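Local coordinates for protein similar to yteR (Bacilus subtilis) (Clostridium acetobutylicum, PDB 4WU0) that probably hydrolyses unsaturated rhamnogalacturonan fragments of pectin, as a family 105 glycoside hydrolase related to YteR, at residues Y25-E39 / E344-Y356. Numbering follows the deposited sequence.
Sequences YEYGLTLDGIAKVYE and EPKGLGPFLLASY
The Tyr-356 ring meets Lys-36, whose CB packs 3.6 Å from Tyr-356 CD1; CE is modelled over one face, but so close to the ring that its exact place is doubtful. The lysine NZ forms a salt bridge with OE2 of Glu-39. The other carboxylate oxygen, OE1 of the extended Glu-39, lies 2.7 Å from Tyr-356 OH, a weak bond that the geometry does not settle. At the far end, Pro-345 CG touches the edge of the Tyr-27 ring in its plane, 3.9 Å from CE1; the hydroxyl of that tyrosine binds Asp-21. One face of the Tyr-25 ring carries Glu-26 OE1 above its centre, and CD and CE of Lys-346 meet Tyr-25 OH.

Between these ends, helices 25-39 and 345-356 run nearly parallel, crossing at 24° with their axes 7.5 Å apart. Gly-33 and Gly-349 permit this closeness: Gly-33 CA rests 3.8 Å from Leu-352 CB, and Thr-30 and Gly-349 bring their CA atoms equally near. The packing is knobs-into-holes, Thr-30 sitting among Pro-345, Leu-348, Gly-349 and Leu-352, and Leu-353 among Leu-29, Asp-32, Gly-33 and Lys-36. Leu-29 splits its methyls, CD2 on Pro-350 CD and CD1 on Leu-353 CD1. Helix 4-14 covers Leu-348 and Leu-352 in turn, part of the helical barrel of this six-hairpin family.

Glu-344 is the N-cap of helix 345-356. Its OE2 accepts Lys-346 N (3.0 Å, 163°) and Lys-346 NZ (2.8 Å) from opposite faces of the carboxylate plane. NZ also makes a weak salt bridge to Glu-26 OE2, with water 2 linking the pair, while water 1 lies between Glu-26 OE2 and Glu-344 OE1. The shared ammonium and water 1 probably offset the repulsion between the two buried carboxylates, whose OE2 atoms are 4.0 Å apart, joining the helix starts through charge and their middles through largely apolar packing.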
loop_
_atom_site.group_PDB
_atom_site.type_symbol
_atom_site.label_atom_id
_atom_site.label_comp_id
_atom_site.label_asym_id
_atom_site.label_seq_id
_atom_site.Cartn_x
_atom_site.Cartn_y
_atom_site.Cartn_z
ATOM N N TYR A 25 -5.936 5.065 -6.473
ATOM C CA TYR A 25 -5.620 4.623 -5.111
ATOM C C TYR A 25 -4.439 5.356 -4.513
ATOM O O TYR A 25 -4.399 5.570 -3.297
ATOM C CB TYR A 25 -5.314 3.111 -5.092
ATOM C CG TYR A 25 -4.074 2.694 -5.872
ATOM C CD1 TYR A 25 -4.174 2.243 -7.175
ATOM C CD2 TYR A 25 -2.818 2.737 -5.298
ATOM C CE1 TYR A 25 -3.050 1.842 -7.890
ATOM C CE2 TYR A 25 -1.676 2.366 -6.020
ATOM C CZ TYR A 25 -1.804 1.907 -7.307
ATOM O OH TYR A 25 -0.678 1.512 -8.016
ATOM N N GLU A 26 -3.482 5.756 -5.346
ATOM C CA GLU A 26 -2.267 6.368 -4.831
ATOM C C GLU A 26 -2.521 7.788 -4.352
ATOM O O GLU A 26 -1.728 8.350 -3.606
ATOM C CB GLU A 26 -1.130 6.312 -5.878
ATOM C CG GLU A 26 -1.309 7.147 -7.128
ATOM C CD GLU A 26 -2.043 6.443 -8.259
ATOM O OE1 GLU A 26 -2.936 5.610 -7.996
ATOM O OE2 GLU A 26 -1.719 6.733 -9.440
ATOM N N TYR A 27 -3.631 8.382 -4.782
ATOM C CA TYR A 27 -3.970 9.729 -4.363
ATOM C C TYR A 27 -4.519 9.723 -2.932
ATOM O O TYR A 27 -4.092 10.518 -2.098
ATOM C CB TYR A 27 -4.957 10.350 -5.364
ATOM C CG TYR A 27 -4.423 10.438 -6.780
ATOM C CD1 TYR A 27 -3.063 10.435 -7.037
ATOM C CD2 TYR A 27 -5.290 10.546 -7.861
ATOM C CE1 TYR A 27 -2.576 10.541 -8.349
ATOM C CE2 TYR A 27 -4.828 10.626 -9.161
ATOM C CZ TYR A 27 -3.457 10.649 -9.389
ATOM O OH TYR A 27 -2.978 10.741 -10.672
ATOM N N GLY A 28 -5.419 8.794 -2.617
ATOM C CA GLY A 28 -5.849 8.622 -1.236
ATOM C C GLY A 28 -4.685 8.266 -0.323
ATOM O O GLY A 28 -4.613 8.714 0.823
ATOM N N LEU A 29 -3.783 7.433 -0.823
ATOM C CA LEU A 29 -2.591 7.045 -0.068
ATOM C C LEU A 29 -1.740 8.275 0.325
ATOM O O LEU A 29 -1.279 8.400 1.463
ATOM C CB LEU A 29 -1.760 6.080 -0.901
ATOM C CG LEU A 29 -0.364 5.691 -0.446
ATOM C CD1 LEU A 29 -0.340 5.018 0.915
ATOM C CD2 LEU A 29 0.247 4.774 -1.494
ATOM N N THR A 30 -1.540 9.174 -0.629
ATOM C CA THR A 30 -0.763 10.382 -0.390
ATOM C C THR A 30 -1.509 11.278 0.596
ATOM O O THR A 30 -0.912 11.858 1.502
ATOM C CB THR A 30 -0.466 11.101 -1.713
ATOM O OG1 THR A 30 0.394 10.276 -2.507
ATOM C CG2 THR A 30 0.212 12.440 -1.486
ATOM N N LEU A 31 -2.827 11.386 0.434
ATOM C CA LEU A 31 -3.605 12.164 1.363
ATOM C C LEU A 31 -3.596 11.574 2.782
ATOM O O LEU A 31 -3.638 12.326 3.769
ATOM C CB LEU A 31 -5.051 12.331 0.871
ATOM C CG LEU A 31 -5.206 13.144 -0.412
ATOM C CD1 LEU A 31 -6.681 13.212 -0.802
ATOM C CD2 LEU A 31 -4.638 14.552 -0.273
ATOM N N ASP A 32 -3.557 10.242 2.879
ATOM C CA ASP A 32 -3.463 9.564 4.171
ATOM C C ASP A 32 -2.152 9.985 4.874
ATOM O O ASP A 32 -2.111 10.127 6.089
ATOM C CB ASP A 32 -3.501 8.031 3.985
ATOM C CG ASP A 32 -4.898 7.478 3.608
ATOM O OD1 ASP A 32 -5.910 8.118 3.944
ATOM O OD2 ASP A 32 -5.003 6.372 2.999
ATOM N N GLY A 33 -1.077 10.158 4.104
ATOM C CA GLY A 33 0.167 10.671 4.652
ATOM C C GLY A 33 0.036 12.118 5.098
ATOM O O GLY A 33 0.512 12.508 6.164
ATOM N N ILE A 34 -0.612 12.935 4.283
ATOM C CA ILE A 34 -0.817 14.338 4.632
ATOM C C ILE A 34 -1.700 14.452 5.886
ATOM O O ILE A 34 -1.541 15.353 6.700
ATOM C CB ILE A 34 -1.358 15.143 3.429
ATOM C CG1 ILE A 34 -0.272 15.199 2.343
ATOM C CG2 ILE A 34 -1.745 16.559 3.860
ATOM C CD1 ILE A 34 -0.709 15.817 1.040
ATOM N N ALA A 35 -2.623 13.515 6.056
ATOM C CA ALA A 35 -3.483 13.536 7.227
ATOM C C ALA A 35 -2.685 13.343 8.514
ATOM O O ALA A 35 -3.058 13.884 9.553
ATOM C CB ALA A 35 -4.591 12.511 7.119
ATOM N N LYS A 36 -1.578 12.598 8.457
ATOM C CA LYS A 36 -0.726 12.457 9.639
ATOM C C LYS A 36 -0.022 13.775 9.980
ATOM O O LYS A 36 0.206 14.085 11.150
ATOM C CB LYS A 36 0.311 11.351 9.455
ATOM C CG LYS A 36 -0.259 9.956 9.205
ATOM C CD LYS A 36 -1.348 9.522 10.166
ATOM C CE LYS A 36 -0.813 8.973 11.465
ATOM N NZ LYS A 36 -1.891 8.305 12.267
ATOM N N VAL A 37 0.311 14.551 8.956
ATOM C CA VAL A 37 0.923 15.851 9.170
ATOM C C VAL A 37 -0.087 16.809 9.797
ATOM O O VAL A 37 0.254 17.556 10.706
ATOM C CB VAL A 37 1.501 16.408 7.863
ATOM C CG1 VAL A 37 2.032 17.815 8.052
ATOM C CG2 VAL A 37 2.578 15.477 7.373
ATOM N N TYR A 38 -1.344 16.742 9.351
ATOM C CA TYR A 38 -2.424 17.477 9.998
ATOM C C TYR A 38 -2.539 17.090 11.473
ATOM O O TYR A 38 -2.641 17.953 12.351
ATOM C CB TYR A 38 -3.765 17.238 9.288
ATOM C CG TYR A 38 -4.905 17.894 10.006
ATOM C CD1 TYR A 38 -4.909 19.263 10.236
ATOM C CD2 TYR A 38 -5.982 17.148 10.465
ATOM C CE1 TYR A 38 -5.960 19.872 10.920
ATOM C CE2 TYR A 38 -7.026 17.746 11.136
ATOM C CZ TYR A 38 -7.010 19.105 11.363
ATOM O OH TYR A 38 -8.079 19.679 12.017
ATOM N N GLU A 39 -2.490 15.792 11.746
ATOM C CA GLU A 39 -2.638 15.278 13.105
ATOM C C GLU A 39 -1.615 15.883 14.055
ATOM O O GLU A 39 -1.971 16.319 15.157
ATOM C CB GLU A 39 -2.490 13.752 13.094
ATOM C CG GLU A 39 -2.584 13.053 14.447
ATOM C CD GLU A 39 -2.449 11.540 14.305
ATOM O OE1 GLU A 39 -1.745 10.912 15.126
ATOM O OE2 GLU A 39 -3.038 10.983 13.353
ATOM N N GLU A 344 6.076 10.848 -7.538
ATOM C CA GLU A 344 4.926 10.023 -7.852
ATOM C C GLU A 344 4.238 9.608 -6.555
ATOM O O GLU A 344 4.873 9.070 -5.658
ATOM C CB GLU A 344 5.398 8.806 -8.656
ATOM C CG GLU A 344 4.510 7.579 -8.632
ATOM C CD GLU A 344 3.116 7.857 -9.099
ATOM O OE1 GLU A 344 2.944 8.677 -10.031
ATOM O OE2 GLU A 344 2.189 7.244 -8.524
ATOM N N PRO A 345 2.923 9.840 -6.465
ATOM C CA PRO A 345 2.173 9.498 -5.261
ATOM C C PRO A 345 2.328 8.078 -4.707
ATOM O O PRO A 345 2.241 7.907 -3.487
ATOM C CB PRO A 345 0.734 9.811 -5.670
ATOM C CG PRO A 345 0.886 10.976 -6.578
ATOM C CD PRO A 345 2.096 10.640 -7.393
ATOM N N LYS A 346 2.565 7.081 -5.553
ATOM C CA LYS A 346 2.777 5.727 -5.055
ATOM C C LYS A 346 4.018 5.645 -4.150
ATOM O O LYS A 346 4.086 4.788 -3.271
ATOM C CB LYS A 346 2.901 4.742 -6.206
ATOM C CG LYS A 346 1.628 4.549 -7.013
ATOM C CD LYS A 346 1.884 3.698 -8.245
ATOM C CE LYS A 346 0.885 3.965 -9.357
ATOM N NZ LYS A 346 1.277 5.130 -10.151
ATOM N N GLY A 347 4.968 6.559 -4.340
ATOM C CA GLY A 347 6.111 6.686 -3.441
ATOM C C GLY A 347 5.941 7.755 -2.365
ATOM O O GLY A 347 6.371 7.575 -1.229
ATOM N N LEU A 348 5.319 8.877 -2.732
ATOM C CA LEU A 348 5.186 9.997 -1.803
ATOM C C LEU A 348 4.400 9.618 -0.560
ATOM O O LEU A 348 4.762 9.978 0.550
ATOM C CB LEU A 348 4.508 11.197 -2.478
ATOM C CG LEU A 348 5.282 11.864 -3.603
ATOM C CD1 LEU A 348 4.387 12.777 -4.428
ATOM C CD2 LEU A 348 6.436 12.655 -3.066
ATOM N N GLY A 349 3.286 8.944 -0.742
ATOM C CA GLY A 349 2.466 8.559 0.398
ATOM C C GLY A 349 3.211 7.712 1.406
ATOM O O GLY A 349 3.241 8.030 2.592
ATOM N N PRO A 350 3.804 6.599 0.947
ATOM C CA PRO A 350 4.572 5.762 1.873
ATOM C C PRO A 350 5.730 6.505 2.512
ATOM O O PRO A 350 6.035 6.263 3.675
ATOM C CB PRO A 350 5.066 4.619 0.971
ATOM C CG PRO A 350 3.972 4.502 -0.052
ATOM C CD PRO A 350 3.543 5.906 -0.333
ATOM N N PHE A 351 6.374 7.403 1.777
ATOM C CA PHE A 351 7.453 8.190 2.381
ATOM C C PHE A 351 6.931 9.103 3.501
ATOM O O PHE A 351 7.533 9.206 4.572
ATOM C CB PHE A 351 8.236 9.001 1.347
ATOM C CG PHE A 351 9.345 9.792 1.972
ATOM C CD1 PHE A 351 10.527 9.179 2.301
ATOM C CD2 PHE A 351 9.166 11.121 2.318
ATOM C CE1 PHE A 351 11.549 9.895 2.948
ATOM C CE2 PHE A 351 10.183 11.831 2.935
ATOM C CZ PHE A 351 11.379 11.196 3.252
ATOM N N LEU A 352 5.803 9.764 3.288
ATOM C CA LEU A 352 5.189 10.555 4.342
ATOM C C LEU A 352 4.867 9.713 5.563
ATOM O O LEU A 352 5.098 10.133 6.699
ATOM C CB LEU A 352 3.878 11.152 3.837
ATOM C CG LEU A 352 3.969 12.298 2.838
ATOM C CD1 LEU A 352 2.621 12.495 2.144
ATOM C CD2 LEU A 352 4.381 13.559 3.588
ATOM N N LEU A 353 4.287 8.531 5.323
ATOM C CA LEU A 353 3.893 7.645 6.414
ATOM C C LEU A 353 5.093 7.111 7.191
ATOM O O LEU A 353 5.070 7.063 8.426
ATOM C CB LEU A 353 3.029 6.482 5.885
ATOM C CG LEU A 353 1.685 6.930 5.312
ATOM C CD1 LEU A 353 1.007 5.790 4.534
ATOM C CD2 LEU A 353 0.754 7.400 6.429
ATOM N N ALA A 354 6.138 6.700 6.473
ATOM C CA ALA A 354 7.368 6.270 7.130
ATOM C C ALA A 354 7.956 7.400 7.951
ATOM O O ALA A 354 8.450 7.178 9.053
ATOM C CB ALA A 354 8.379 5.789 6.081
ATOM N N SER A 355 7.942 8.610 7.400
ATOM C CA SER A 355 8.494 9.763 8.106
ATOM C C SER A 355 7.737 10.020 9.401
ATOM O O SER A 355 8.335 10.274 10.439
ATOM C CB SER A 355 8.411 11.009 7.229
ATOM O OG SER A 355 9.174 10.846 6.051
ATOM N N TYR A 356 6.411 9.947 9.340
ATOM C CA TYR A 356 5.607 10.148 10.532
ATOM C C TYR A 356 5.988 9.113 11.594
ATOM O O TYR A 356 6.161 9.459 12.762
ATOM C CB TYR A 356 4.118 10.066 10.191
ATOM C CG TYR A 356 3.213 10.078 11.398
ATOM C CD1 TYR A 356 2.887 11.263 12.027
ATOM C CD2 TYR A 356 2.709 8.894 11.917
ATOM C CE1 TYR A 356 2.069 11.280 13.150
ATOM C CE2 TYR A 356 1.892 8.900 13.050
ATOM C CZ TYR A 356 1.576 10.097 13.648
ATOM O OH TYR A 356 0.763 10.116 14.761
HETATM O O HOH W 1 0.023 8.814 -10.240
HETATM O O HOH W 2 -0.976 5.847 -11.880
#